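Putative hydrolase (Bacteroides ovatus, PDB 4HBS) is a putative hydrolase with a five-bladed beta-propeller fold, probably related to the beta-fructosidase group of glycoside hydrolases, though its substrate is not established. Local coordinates at residues Leu157-Asp162 / Gly175-Thr180; Phe189-Ala194 / Asp215-His220. All blocks are in the same frame, centred on the assembly; numbering follows the deposited sequence.

Contact 1. Residues Leu157-Asp162 / Gly175-Thr180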
ATOM      1  N   LEU A 157       7.897  12.824   9.377  1.00 42.19           N
ATOM      2  CA  LEU A 157       7.920  11.360   9.330  1.00 42.24           C
ATOM      3  C   LEU A 157       8.031  10.844   7.906  1.00 45.88           C
ATOM      4  O   LEU A 157       8.078  11.631   6.961  1.00 45.23           O
ATOM      5  CB  LEU A 157       6.644  10.787  10.025  1.00 41.31           C
ATOM      6  CG  LEU A 157       5.301  11.179   9.405  1.00 44.29           C
ATOM      7  CD1 LEU A 157       4.779  10.110   8.485  1.00 44.12           C
ATOM      8  CD2 LEU A 157       4.293  11.416  10.446  1.00 43.97           C
ATOM      9  N   TYR A 158       8.118   9.503   7.781  1.00 41.89           N
ATOM     10  CA  TYR A 158       8.215   8.796   6.520  1.00 41.25           C
ATOM     11  C   TYR A 158       7.075   7.808   6.404  1.00 45.89           C
ATOM     12  O   TYR A 158       6.769   7.117   7.377  1.00 44.82           O
ATOM     13  CB  TYR A 158       9.561   8.035   6.422  1.00 42.16           C
ATOM     14  CG  TYR A 158      10.745   8.875   5.971  1.00 44.39           C
ATOM     15  CD1 TYR A 158      10.701   9.604   4.782  1.00 46.43           C
ATOM     16  CD2 TYR A 158      11.937   8.875   6.686  1.00 45.67           C
ATOM     17  CE1 TYR A 158      11.788  10.367   4.355  1.00 45.66           C
ATOM     18  CE2 TYR A 158      13.035   9.627   6.260  1.00 47.48           C
ATOM     19  CZ  TYR A 158      12.944  10.399   5.111  1.00 51.32           C
ATOM     20  OH  TYR A 158      14.005  11.159   4.689  1.00 50.67           O
ATOM     21  N   TRP A 159       6.462   7.712   5.220  1.00 42.88           N
ATOM     22  CA  TRP A 159       5.447   6.708   4.957  1.00 42.40           C
ATOM     23  C   TRP A 159       5.858   5.965   3.678  1.00 47.99           C
ATOM     24  O   TRP A 159       6.584   6.512   2.843  1.00 48.77           O
ATOM     25  CB  TRP A 159       4.044   7.316   4.890  1.00 40.59           C
ATOM     26  CG  TRP A 159       3.388   7.545   6.228  1.00 41.00           C
ATOM     27  CD1 TRP A 159       3.624   6.878   7.398  1.00 43.52           C
ATOM     28  CD2 TRP A 159       2.367   8.501   6.514  1.00 40.84           C
ATOM     29  NE1 TRP A 159       2.804   7.353   8.390  1.00 42.02           N
ATOM     30  CE2 TRP A 159       2.004   8.337   7.871  1.00 44.01           C
ATOM     31  CE3 TRP A 159       1.661   9.438   5.734  1.00 42.25           C
ATOM     32  CZ2 TRP A 159       0.961   9.064   8.455  1.00 43.25           C
ATOM     33  CZ3 TRP A 159       0.681  10.208   6.337  1.00 43.30           C
ATOM     34  CH2 TRP A 159       0.339  10.017   7.678  1.00 43.58           C
ATOM     35  N   ALA A 160       5.495   4.679   3.598  1.00 43.87           N
ATOM     36  CA  ALA A 160       5.926   3.779   2.538  1.00 44.03           C
ATOM     37  C   ALA A 160       5.595   4.234   1.143  1.00 50.34           C
ATOM     38  O   ALA A 160       4.501   4.720   0.888  1.00 51.52           O
ATOM     39  CB  ALA A 160       5.313   2.407   2.744  1.00 44.19           C
ATOM     40  N   GLY A 161       6.562   4.067   0.258  1.00 47.31           N
ATOM     41  CA  GLY A 161       6.423   4.235  -1.174  1.00 47.24           C
ATOM     42  C   GLY A 161       6.574   2.831  -1.696  1.00 50.47           C
ATOM     43  O   GLY A 161       6.693   1.896  -0.892  1.00 50.37           O
ATOM     44  N   ASP A 162       6.566   2.639  -2.999  1.00 46.83           N
ATOM     45  CA  ASP A 162       6.733   1.276  -3.518  1.00 47.46           C
ATOM     46  C   ASP A 162       8.247   0.926  -3.552  1.00 52.17           C
ATOM     47  O   ASP A 162       9.088   1.813  -3.385  1.00 52.45           O
ATOM     48  CB  ASP A 162       6.077   1.146  -4.906  1.00 49.79           C
ATOM     49  CG  ASP A 162       5.576  -0.232  -5.271  1.00 54.68           C
ATOM     50  OD1 ASP A 162       6.002  -1.210  -4.629  1.00 55.94           O
ATOM     51  OD2 ASP A 162       4.832  -0.342  -6.246  1.00 60.28           O
ATOM     52  N   GLY A 175       8.292   8.415   1.641  1.00 45.27           N
ATOM     53  CA  GLY A 175       7.768   9.759   1.429  1.00 45.05           C
ATOM     54  C   GLY A 175       7.811  10.603   2.681  1.00 48.86           C
ATOM     55  O   GLY A 175       7.241  10.204   3.695  1.00 48.21           O
ATOM     56  N   ALA A 176       8.504  11.774   2.626  1.00 45.34           N
ATOM     57  CA  ALA A 176       8.648  12.696   3.767  1.00 44.51           C
ATOM     58  C   ALA A 176       7.356  13.441   3.989  1.00 48.70           C
ATOM     59  O   ALA A 176       6.880  14.064   3.055  1.00 49.81           O
ATOM     60  CB  ALA A 176       9.770  13.675   3.506  1.00 46.14           C
ATOM     61  N   VAL A 177       6.771  13.381   5.204  1.00 43.90           N
ATOM     62  CA  VAL A 177       5.474  14.015   5.501  1.00 42.01           C
ATOM     63  C   VAL A 177       5.597  15.034   6.633  1.00 46.70           C
ATOM     64  O   VAL A 177       6.139  14.702   7.681  1.00 45.54           O
ATOM     65  CB  VAL A 177       4.457  12.916   5.851  1.00 43.36           C
ATOM     66  CG1 VAL A 177       3.076  13.501   6.127  1.00 42.39           C
ATOM     67  CG2 VAL A 177       4.400  11.883   4.730  1.00 42.87           C
ATOM     68  N   ASP A 178       5.092  16.277   6.409  1.00 45.44           N
ATOM     69  CA  ASP A 178       5.107  17.377   7.384  1.00 46.55           C
ATOM     70  C   ASP A 178       3.722  17.547   8.032  1.00 51.07           C
ATOM     71  O   ASP A 178       2.753  17.879   7.333  1.00 50.90           O
ATOM     72  CB  ASP A 178       5.538  18.689   6.696  1.00 49.95           C
ATOM     73  CG  ASP A 178       5.768  19.872   7.621  1.00 64.83           C
ATOM     74  OD1 ASP A 178       5.508  19.736   8.844  1.00 65.73           O
ATOM     75  OD2 ASP A 178       6.281  20.908   7.138  1.00 72.09           O
ATOM     76  N   ASN A 179       3.645  17.353   9.380  1.00 47.61           N
ATOM     77  CA  ASN A 179       2.398  17.480  10.159  1.00 46.73           C
ATOM     78  C   ASN A 179       2.466  18.666  11.135  1.00 53.29           C
ATOM     79  O   ASN A 179       1.694  18.707  12.094  1.00 53.50           O
ATOM     80  CB  ASN A 179       2.121  16.175  10.923  1.00 42.14           C
ATOM     81  CG  ASN A 179       1.482  15.081  10.102  1.00 64.42           C
ATOM     82  OD1 ASN A 179       1.001  15.295   8.996  1.00 58.99           O
ATOM     83  ND2 ASN A 179       1.444  13.877  10.651  1.00 56.99           N
ATOM     84  N   THR A 180       3.331  19.662  10.871  1.00 51.25           N
ATOM     85  CA  THR A 180       3.436  20.819  11.762  1.00 51.69           C
ATOM     86  C   THR A 180       2.355  21.883  11.452  1.00 58.18           C
ATOM     87  O   THR A 180       2.085  22.696  12.333  1.00 60.00           O
ATOM     88  CB  THR A 180       4.836  21.394  11.727  1.00 50.51           C
ATOM     89  OG1 THR A 180       5.135  21.809  10.392  1.00 49.76           O
ATOM     90  CG2 THR A 180       5.878  20.395  12.257  1.00 43.77           C
TER

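Contact 2. Residues Phe189-Ala194 / Asp215-His220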
ATOM      1  N   PHE A 189       6.575  16.484   1.322  1.00 47.76           N
ATOM      2  CA  PHE A 189       7.598  17.494   1.044  1.00 47.98           C
ATOM      3  C   PHE A 189       8.925  16.927   0.576  1.00 53.82           C
ATOM      4  O   PHE A 189       9.869  17.700   0.436  1.00 56.45           O
ATOM      5  CB  PHE A 189       7.815  18.368   2.296  1.00 49.27           C
ATOM      6  CG  PHE A 189       8.568  17.758   3.456  1.00 49.36           C
ATOM      7  CD1 PHE A 189       7.901  17.033   4.434  1.00 51.00           C
ATOM      8  CD2 PHE A 189       9.909  18.044   3.660  1.00 51.24           C
ATOM      9  CE1 PHE A 189       8.583  16.552   5.559  1.00 51.04           C
ATOM     10  CE2 PHE A 189      10.591  17.533   4.769  1.00 53.09           C
ATOM     11  CZ  PHE A 189       9.924  16.786   5.706  1.00 49.80           C
ATOM     12  N   GLY A 190       8.995  15.641   0.257  1.00 49.35           N
ATOM     13  CA  GLY A 190      10.246  15.054  -0.200  1.00 49.96           C
ATOM     14  C   GLY A 190      10.216  13.552  -0.190  1.00 53.87           C
ATOM     15  O   GLY A 190       9.216  12.960   0.220  1.00 52.56           O
ATOM     16  N   THR A 191      11.315  12.925  -0.651  1.00 51.19           N
ATOM     17  CA  THR A 191      11.453  11.466  -0.704  1.00 50.12           C
ATOM     18  C   THR A 191      12.844  11.056  -0.263  1.00 54.75           C
ATOM     19  O   THR A 191      13.805  11.811  -0.437  1.00 55.12           O
ATOM     20  CB  THR A 191      11.176  10.931  -2.126  1.00 54.51           C
ATOM     21  OG1 THR A 191       9.869  11.338  -2.536  1.00 57.91           O
ATOM     22  CG2 THR A 191      11.298   9.412  -2.222  1.00 47.87           C
ATOM     23  N   CYS A 192      12.946   9.840   0.291  1.00 50.73           N
ATOM     24  CA  CYS A 192      14.201   9.240   0.697  1.00 50.88           C
ATOM     25  C   CYS A 192      14.360   7.956  -0.046  1.00 52.95           C
ATOM     26  O   CYS A 192      13.388   7.220  -0.128  1.00 51.84           O
ATOM     27  CB  CYS A 192      14.210   9.006   2.198  1.00 50.78           C
ATOM     28  SG  CYS A 192      15.462   7.820   2.757  1.00 55.63           S
ATOM     29  N   LEU A 193      15.562   7.658  -0.574  1.00 49.43           N
ATOM     30  CA  LEU A 193      15.818   6.385  -1.243  1.00 49.59           C
ATOM     31  C   LEU A 193      16.587   5.510  -0.277  1.00 54.95           C
ATOM     32  O   LEU A 193      17.757   5.785  -0.005  1.00 55.79           O
ATOM     33  CB  LEU A 193      16.588   6.568  -2.563  1.00 50.97           C
ATOM     34  CG  LEU A 193      16.968   5.270  -3.331  1.00 55.30           C
ATOM     35  CD1 LEU A 193      15.758   4.420  -3.602  1.00 54.14           C
ATOM     36  CD2 LEU A 193      17.654   5.592  -4.650  1.00 56.83           C
ATOM     37  N   ALA A 194      15.917   4.471   0.261  1.00 51.02           N
ATOM     38  CA  ALA A 194      16.494   3.518   1.214  1.00 51.08           C
ATOM     39  C   ALA A 194      16.882   2.233   0.493  1.00 56.89           C
ATOM     40  O   ALA A 194      16.087   1.742  -0.307  1.00 56.84           O
ATOM     41  CB  ALA A 194      15.479   3.208   2.305  1.00 50.34           C
ATOM     42  N   ASP A 215      18.348  10.682   2.403  1.00 53.44           N
ATOM     43  CA  ASP A 215      17.186  11.459   2.859  1.00 52.00           C
ATOM     44  C   ASP A 215      16.921  12.722   2.025  1.00 56.44           C
ATOM     45  O   ASP A 215      15.816  13.247   2.105  1.00 54.99           O
ATOM     46  CB  ASP A 215      17.312  11.823   4.327  1.00 53.21           C
ATOM     47  CG  ASP A 215      17.290  10.598   5.200  1.00 63.11           C
ATOM     48  OD1 ASP A 215      18.347   9.942   5.328  1.00 64.92           O
ATOM     49  OD2 ASP A 215      16.197  10.237   5.684  1.00 67.36           O
ATOM     50  N   ASN A 216      17.906  13.180   1.204  1.00 55.85           N
ATOM     51  CA  ASN A 216      17.760  14.340   0.313  1.00 57.12           C
ATOM     52  C   ASN A 216      17.608  13.886  -1.169  1.00 61.12           C
ATOM     53  O   ASN A 216      17.993  14.635  -2.068  1.00 61.61           O
ATOM     54  CB  ASN A 216      18.976  15.293   0.449  1.00 61.71           C
ATOM     55  CG  ASN A 216      19.423  15.567   1.879  1.00 91.40           C
ATOM     56  OD1 ASN A 216      18.730  16.246   2.655  1.00 87.78           O
ATOM     57  ND2 ASN A 216      20.603  15.067   2.257  1.00 83.58           N
ATOM     58  N   PHE A 217      17.020  12.682  -1.418  1.00 56.63           N
ATOM     59  CA  PHE A 217      16.802  12.143  -2.771  1.00 56.61           C
ATOM     60  C   PHE A 217      15.912  13.132  -3.593  1.00 61.05           C
ATOM     61  O   PHE A 217      16.323  13.579  -4.662  1.00 61.29           O
ATOM     62  CB  PHE A 217      16.174  10.731  -2.678  1.00 56.86           C
ATOM     63  CG  PHE A 217      16.058   9.989  -3.981  1.00 58.74           C
ATOM     64  CD1 PHE A 217      17.185   9.510  -4.626  1.00 62.68           C
ATOM     65  CD2 PHE A 217      14.817   9.696  -4.523  1.00 60.65           C
ATOM     66  CE1 PHE A 217      17.078   8.817  -5.832  1.00 64.38           C
ATOM     67  CE2 PHE A 217      14.710   9.017  -5.734  1.00 64.01           C
ATOM     68  CZ  PHE A 217      15.843   8.578  -6.382  1.00 63.33           C
ATOM     69  N   ASN A 218      14.735  13.499  -3.052  1.00 57.61           N
ATOM     70  CA  ASN A 218      13.824  14.514  -3.626  1.00 58.11           C
ATOM     71  C   ASN A 218      13.427  15.506  -2.576  1.00 62.72           C
ATOM     72  O   ASN A 218      13.515  15.215  -1.381  1.00 61.58           O
ATOM     73  CB  ASN A 218      12.485  13.918  -4.144  1.00 56.94           C
ATOM     74  CG  ASN A 218      12.529  12.827  -5.155  1.00 94.46           C
ATOM     75  OD1 ASN A 218      13.489  12.675  -5.918  1.00 93.67           O
ATOM     76  ND2 ASN A 218      11.380  12.173  -5.322  1.00 88.95           N
ATOM     77  N   ASP A 219      12.894  16.643  -3.017  1.00 60.20           N
ATOM     78  CA  ASP A 219      12.217  17.619  -2.166  1.00 59.63           C
ATOM     79  C   ASP A 219      10.874  17.914  -2.874  1.00 63.88           C
ATOM     80  O   ASP A 219      10.287  18.973  -2.713  1.00 64.72           O
ATOM     81  CB  ASP A 219      13.082  18.868  -1.907  1.00 62.74           C
ATOM     82  CG  ASP A 219      13.370  19.745  -3.103  1.00 79.29           C
ATOM     83  OD1 ASP A 219      13.221  19.258  -4.254  1.00 82.27           O
ATOM     84  OD2 ASP A 219      13.780  20.909  -2.895  1.00 86.04           O
ATOM     85  N   HIS A 220      10.374  16.899  -3.602  1.00 59.66           N
ATOM     86  CA  HIS A 220       9.206  16.965  -4.450  1.00 59.09           C
ATOM     87  C   HIS A 220       7.931  16.941  -3.646  1.00 59.95           C
ATOM     88  O   HIS A 220       7.779  16.146  -2.716  1.00 58.45           O
ATOM     89  CB  HIS A 220       9.181  15.779  -5.454  1.00 60.03           C
ATOM     90  CG  HIS A 220      10.316  15.733  -6.436  1.00 65.13           C
ATOM     91  ND1 HIS A 220      11.254  16.756  -6.530  1.00 68.46           N
ATOM     92  CD2 HIS A 220      10.637  14.776  -7.336  1.00 66.98           C
ATOM     93  CE1 HIS A 220      12.112  16.378  -7.463  1.00 68.65           C
ATOM     94  NE2 HIS A 220      11.785  15.189  -7.969  1.00 68.33           N
TER

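Contact 1. Residues Leu157-Asp162 / Gly175-Thr180
Leu-157 and Val-177 lie side by side and point the same way from neighbouring antiparallel strands, with CD1 of Leu-157 3.9 Å from CB of Val-177. The indole of Trp-159, on the same face of the sheet, crosses Val-177 at about a right angle, its CE3 3.8 Å from Val-177 CG2. Leu-157 CG sits between the backbone N and the carbonyl carbon (chi1 61°), and CD1 comes to rest over one face of that indole, toward its rim. Beyond, Leu-157 CD2 packs obliquely across the amide of Asn-179, whose OD1 accepts from Met-186 N.

The other face carries Tyr-158 and Ala-176, a non-hydrogen-bonded pair. Here the phenol turns an edge to the Gly-175 to Ala-176 peptide, CD1 3.7 Å from Gly-175 O; separately, CE1 makes an apolar contact with Ala-176 CB. Two pairs of backbone bonds flank this step: Leu-157 with Val-177, and Trp-159 with Gly-175, where Gly-175 N reaches Trp-159 O at 2.8 Å.

Strands 156-165 and 169-178 form the first hairpin of a four-stranded propeller blade. Asp-77 accepts from the indole NE1 of Trp-159. A glycerol, probably from crystallisation, lies about 5 Å from the Trp-159 side chain, while strand 187-197 continues the sheet beyond 169-178.

Contact 2. Residues Phe189-Ala194 / Asp215-His220
In both Phe-217 and Leu-193, chi1 sets CG anti to the backbone N (-173° and 177°), and the two side chains cross obliquely. Leu-193 CB lies over one face of the phenyl ring in a CH-pi contact, 3.8 Å from the ring centroid, while its CD2 reaches Phe-217 CE1 at 3.5 Å. Thus one leucine touches the aromatic group through both its root and one branch. From two residues earlier in the strand, the CG2 methyl of Thr-191 approaches the same ring obliquely, 4.2 Å from Phe-217 CD2.

Thr-191 and Asn-218 lie side by side and point the same way. Their backbones form a hydrogen-bonded antiparallel pair: Asn-218 N donates to Thr-191 O at 3.2 Å in a nearly straight bond (173° at the hydrogen), and Thr-191 N returns a longer one to Asn-218 O at 3.3 Å, from above the carbonyl plane. Thr-191 OG1 has a partner of its own in Arg-188.

The edge strand of a propeller blade need not run unbroken, and here the break is a corner. Strand 210-218 is the last of four; Asn-214 bonds to the backbone of Leu-193, the chain then turns at residues 215 to 217, and the Thr-191 to Asn-218 bridge lies beyond the turn. At the corner, Asp-215 comes close to Cys-192, whose SG is anti to the backbone N and lies 3.9 Å from Asp-215 OD2. The carboxylate also has partners outside this contact, through a salt bridge to Arg-213 and a hydrogen bond with Tyr-158.

Past the paired residues the backbones remain close, with Gly-190 CA 3.8 Å from Asp-219 CA. His-220 stacks on Tyr-277 and bonds through NE2 to Tyr-262, while Asn-218 CB lies over one face of the His-220 imidazole, toward the rim.

Contacts 1 and 2 belong to one four-stranded blade and follow each other along the chain, their centres about 10 Å apart. Contact 1 joins the first two strands and is largely buried; contact 2 joins the third strand to the fourth, at the other edge of the sheet, farther from the centre of the chain and partly exposed. The first pairing is regular, with four backbone bonds in register, whereas the second has two backbone bonds at a single bridge, with Phe-217 packed against Leu-193 beside it. The adjacent strands 169-178 and 187-197 tie the two contacts together through a probable backbone hydrogen bond, Ala-176 N to Gly-190 O.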